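Local coordinates for structure-specific endonuclease subunit SLX1 (Candida glabrata, PDB 4XLG), which probably acts as the catalytic subunit of the SLX1-SLX4 endonuclease, cutting branched DNA near its junctions during repair and recombination, at residues 30-42 / 183-195. The protein carries 1 engineered substitution. Sequence-based numbering, arbitrary orientation. Where two conformers were deposited one is given.
Sequences TPNPVRRLRQHNG and NEKNMELVQNLYS
P31 and N32 meet Y194 where the chain enters helix 33-41: the carbonyl O of P31 lies 3.0 Å from Y194 OH, and the N32 amide meets the ring obliquely, OD1 3.3 Å from Y194 CE2 and the planes 31° apart. N32 suits the N-cap because its short side chain, with CG anti to the backbone N (chi1 -178°), brings OD1 to accept from R35 N at 3.0 Å and, weakly, from V34 N. P33 lacks an N-H, which costs nothing in the first turn, where it would have no helical acceptor; its CD makes a CH-pi contact 3.7 Å from the centroid of the Y194 ring, over the face. Beta-branched V34 is a compact knob, seated in a hole formed by M187, V190, Q191 and Y194. L37 CD2 comes within 3.3 Å of M187 SD, while M187 bends at chi2 and chi3 to bring CE against both V34 CG1 and R38 CG. At the polar end, one water accepts from N41 ND2 (2.8 Å) and N183 ND2 (3.0 Å), bridging two donors, while N41 OD1 takes the W60 backbone N-H. The axes of helix 33-41 and segment 183-195 run roughly antiparallel (153°) and approach to 9.4 Å. Both flank the GIY-YIG sheet: L37 rests on L16 of strand 12-18, P33 and V190 on strand 60-67, where N186 OD1 accepts from M62 N. Long helix 176-213 thus packs against both helix 33-41 and this strand.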
# COMPACT_ATOMS: atom_id res chain seq x y z
N THR B 30 -6.51 -6.66 6.76
CA THR B 30 -7.21 -7.77 6.09
C THR B 30 -7.16 -7.66 4.56
O THR B 30 -7.20 -6.57 4.03
CB THR B 30 -8.75 -7.81 6.52
OG1 THR B 30 -9.39 -8.95 5.92
CG2 THR B 30 -9.49 -6.51 6.13
N PRO B 31 -7.23 -8.81 3.89
CA PRO B 31 -7.43 -8.78 2.42
C PRO B 31 -8.93 -8.73 2.04
O PRO B 31 -9.22 -8.61 0.85
CB PRO B 31 -6.81 -10.12 1.96
CG PRO B 31 -7.13 -11.06 3.10
CD PRO B 31 -6.92 -10.17 4.39
N ASN B 32 -9.84 -8.88 3.01
CA ASN B 32 -11.27 -8.89 2.71
C ASN B 32 -11.99 -8.26 3.91
O ASN B 32 -12.31 -8.95 4.87
CB ASN B 32 -11.80 -10.31 2.46
CG ASN B 32 -13.29 -10.33 2.10
OD1 ASN B 32 -14.03 -9.39 2.39
ND2 ASN B 32 -13.72 -11.42 1.49
N PRO B 33 -12.26 -6.97 3.79
CA PRO B 33 -12.84 -6.23 4.93
C PRO B 33 -14.31 -6.59 5.16
O PRO B 33 -14.78 -6.39 6.31
CB PRO B 33 -12.68 -4.75 4.52
CG PRO B 33 -12.77 -4.80 2.96
CD PRO B 33 -12.01 -6.11 2.62
N VAL B 34 -15.02 -7.10 4.14
CA VAL B 34 -16.42 -7.46 4.35
C VAL B 34 -16.50 -8.72 5.24
O VAL B 34 -17.21 -8.74 6.27
CB VAL B 34 -17.15 -7.73 2.97
CG1 VAL B 34 -18.61 -8.11 3.29
CG2 VAL B 34 -17.05 -6.42 2.10
N ARG B 35 -15.75 -9.76 4.83
CA ARG B 35 -15.71 -10.99 5.59
C ARG B 35 -15.18 -10.71 7.02
O ARG B 35 -15.72 -11.22 8.04
CB ARG B 35 -14.79 -11.99 4.88
CG ARG B 35 -14.74 -13.33 5.60
CD ARG B 35 -14.03 -14.35 4.66
NE ARG B 35 -14.19 -15.62 5.35
CZ ARG B 35 -13.34 -16.04 6.28
NH1 ARG B 35 -13.55 -17.19 6.92
NH2 ARG B 35 -12.25 -15.29 6.52
N ARG B 36 -14.16 -9.86 7.08
CA ARG B 36 -13.55 -9.54 8.40
C ARG B 36 -14.54 -8.84 9.30
O ARG B 36 -14.64 -9.15 10.50
CB ARG B 36 -12.33 -8.67 8.23
CG ARG B 36 -11.65 -8.23 9.59
CD ARG B 36 -11.22 -9.44 10.43
NE ARG B 36 -10.24 -10.25 9.70
CZ ARG B 36 -8.98 -9.90 9.54
NH1 ARG B 36 -8.18 -10.67 8.79
NH2 ARG B 36 -8.46 -8.84 10.17
N LEU B 37 -15.25 -7.86 8.76
CA LEU B 37 -16.24 -7.19 9.59
C LEU B 37 -17.34 -8.15 10.05
O LEU B 37 -17.77 -8.09 11.20
CB LEU B 37 -16.80 -5.97 8.81
CG LEU B 37 -17.75 -5.05 9.59
CD1 LEU B 37 -17.08 -4.52 10.89
CD2 LEU B 37 -18.08 -3.88 8.59
N ARG B 38 -17.79 -9.10 9.20
CA ARG B 38 -18.73 -10.11 9.71
C ARG B 38 -18.17 -10.94 10.85
O ARG B 38 -18.92 -11.33 11.75
CB ARG B 38 -19.19 -11.16 8.62
CG ARG B 38 -20.01 -10.62 7.47
CD ARG B 38 -20.73 -11.84 6.72
NE ARG B 38 -19.76 -12.83 6.23
CZ ARG B 38 -19.13 -12.68 5.06
NH1 ARG B 38 -19.41 -11.61 4.31
NH2 ARG B 38 -18.25 -13.57 4.65
N GLN B 39 -16.88 -11.30 10.75
CA GLN B 39 -16.23 -12.10 11.82
C GLN B 39 -16.18 -11.27 13.12
O GLN B 39 -16.45 -11.78 14.21
CB GLN B 39 -14.83 -12.49 11.41
CG GLN B 39 -14.85 -13.63 10.34
CD GLN B 39 -13.44 -13.93 9.87
OE1 GLN B 39 -12.73 -13.04 9.39
NE2 GLN B 39 -12.99 -15.15 10.10
N HIS B 40 -15.85 -10.00 13.00
CA HIS B 40 -15.83 -9.16 14.22
C HIS B 40 -17.22 -8.99 14.83
O HIS B 40 -17.39 -8.91 16.07
CB HIS B 40 -15.25 -7.74 13.94
CG HIS B 40 -13.76 -7.71 13.77
ND1 HIS B 40 -12.89 -8.19 14.73
CD2 HIS B 40 -12.99 -7.19 12.79
CE1 HIS B 40 -11.65 -8.01 14.32
NE2 HIS B 40 -11.68 -7.36 13.17
N ASN B 41 -18.25 -8.91 13.98
CA ASN B 41 -19.60 -8.65 14.46
C ASN B 41 -20.41 -9.86 14.81
O ASN B 41 -21.41 -9.80 15.50
CB ASN B 41 -20.35 -7.81 13.43
CG ASN B 41 -19.87 -6.35 13.49
OD1 ASN B 41 -19.32 -5.95 14.53
ND2 ASN B 41 -20.06 -5.60 12.41
N GLY B 42 -19.97 -11.00 14.35
CA GLY B 42 -20.72 -12.21 14.62
C GLY B 42 -19.76 -13.05 15.40
O GLY B 42 -19.45 -12.75 16.53
N ASN B 183 -25.23 -0.65 11.41
CA ASN B 183 -24.43 -1.81 11.06
C ASN B 183 -24.75 -2.22 9.59
O ASN B 183 -23.82 -2.44 8.78
CB ASN B 183 -24.72 -2.93 12.04
CG ASN B 183 -24.10 -4.26 11.69
OD1 ASN B 183 -24.70 -5.27 12.01
ND2 ASN B 183 -22.90 -4.31 11.09
N GLU B 184 -26.04 -2.28 9.26
CA GLU B 184 -26.39 -2.74 7.89
C GLU B 184 -25.92 -1.74 6.84
O GLU B 184 -25.43 -2.15 5.76
CB GLU B 184 -27.91 -2.94 7.77
CG GLU B 184 -28.29 -4.16 8.58
N LYS B 185 -26.09 -0.45 7.11
CA LYS B 185 -25.67 0.56 6.12
C LYS B 185 -24.16 0.58 5.98
O LYS B 185 -23.64 0.67 4.85
CB LYS B 185 -26.17 1.96 6.49
CG LYS B 185 -27.68 2.18 6.15
CD LYS B 185 -28.15 3.56 6.62
CE LYS B 185 -29.54 3.90 6.07
NZ LYS B 185 -30.47 2.75 6.19
N ASN B 186 -23.46 0.49 7.11
CA ASN B 186 -22.00 0.47 7.06
C ASN B 186 -21.50 -0.76 6.28
O ASN B 186 -20.59 -0.66 5.46
CB ASN B 186 -21.44 0.48 8.48
CG ASN B 186 -19.90 0.34 8.54
OD1 ASN B 186 -19.37 -0.66 9.04
ND2 ASN B 186 -19.20 1.39 8.06
N MET B 187 -22.12 -1.92 6.49
CA MET B 187 -21.69 -3.15 5.74
C MET B 187 -21.82 -2.90 4.24
O MET B 187 -20.96 -3.34 3.47
CB MET B 187 -22.58 -4.38 6.08
CG MET B 187 -22.21 -4.99 7.44
SD MET B 187 -20.52 -5.80 7.37
CE MET B 187 -20.72 -7.05 6.16
N GLU B 188 -22.89 -2.25 3.85
CA GLU B 188 -23.16 -2.03 2.41
C GLU B 188 -22.04 -1.10 1.87
O GLU B 188 -21.54 -1.29 0.75
CB GLU B 188 -24.56 -1.42 2.14
CG GLU B 188 -24.81 -1.48 0.67
CD GLU B 188 -24.84 -2.96 0.22
OE1 GLU B 188 -24.15 -3.36 -0.76
OE2 GLU B 188 -25.54 -3.73 0.91
N LEU B 189 -21.66 -0.07 2.65
CA LEU B 189 -20.58 0.84 2.20
C LEU B 189 -19.24 0.11 2.03
O LEU B 189 -18.47 0.39 1.09
CB LEU B 189 -20.37 2.01 3.20
CG LEU B 189 -21.62 2.87 3.34
CD1 LEU B 189 -21.33 3.97 4.46
CD2 LEU B 189 -22.00 3.58 2.07
N VAL B 190 -18.95 -0.79 2.97
CA VAL B 190 -17.68 -1.53 2.96
C VAL B 190 -17.72 -2.49 1.73
O VAL B 190 -16.73 -2.60 0.97
CB VAL B 190 -17.44 -2.33 4.26
CG1 VAL B 190 -16.18 -3.27 4.14
CG2 VAL B 190 -17.23 -1.36 5.47
N GLN B 191 -18.85 -3.16 1.56
CA GLN B 191 -19.03 -4.05 0.36
C GLN B 191 -18.82 -3.27 -0.91
O GLN B 191 -18.10 -3.73 -1.85
CB GLN B 191 -20.44 -4.69 0.39
CG GLN B 191 -20.66 -5.68 -0.79
CD GLN B 191 -19.86 -6.98 -0.54
OE1 GLN B 191 -18.81 -7.24 -1.18
NE2 GLN B 191 -20.41 -7.82 0.30
N ASN B 192 -19.45 -2.10 -1.00
CA ASN B 192 -19.35 -1.34 -2.25
C ASN B 192 -17.93 -0.98 -2.60
O ASN B 192 -17.50 -1.20 -3.76
CB ASN B 192 -20.21 -0.07 -2.18
CG ASN B 192 -21.69 -0.39 -2.24
OD1 ASN B 192 -22.09 -1.53 -2.54
ND2 ASN B 192 -22.53 0.61 -1.89
N LEU B 193 -17.17 -0.47 -1.62
CA LEU B 193 -15.78 -0.09 -1.85
C LEU B 193 -14.96 -1.32 -2.27
O LEU B 193 -14.21 -1.27 -3.26
CB LEU B 193 -15.14 0.55 -0.60
CG LEU B 193 -13.61 0.83 -0.78
CD1 LEU B 193 -13.36 1.97 -1.79
CD2 LEU B 193 -12.93 1.12 0.53
N TYR B 194 -15.12 -2.42 -1.53
CA TYR B 194 -14.29 -3.61 -1.78
C TYR B 194 -14.59 -4.23 -3.16
O TYR B 194 -13.68 -4.50 -3.96
CB TYR B 194 -14.56 -4.64 -0.70
CG TYR B 194 -13.80 -5.92 -0.79
CD1 TYR B 194 -12.38 -5.91 -0.84
CD2 TYR B 194 -14.44 -7.14 -0.69
CE1 TYR B 194 -11.66 -7.09 -0.85
CE2 TYR B 194 -13.72 -8.35 -0.70
CZ TYR B 194 -12.32 -8.29 -0.77
OH TYR B 194 -11.64 -9.45 -0.71
N SER B 195 -15.87 -4.43 -3.45
CA SER B 195 -16.23 -5.22 -4.66
C SER B 195 -15.90 -4.36 -5.87
O SER B 195 -15.49 -4.85 -6.96
CB SER B 195 -17.72 -5.64 -4.64
OG SER B 195 -17.92 -6.64 -3.64
O HOH W 1 -21.35 -6.80 10.27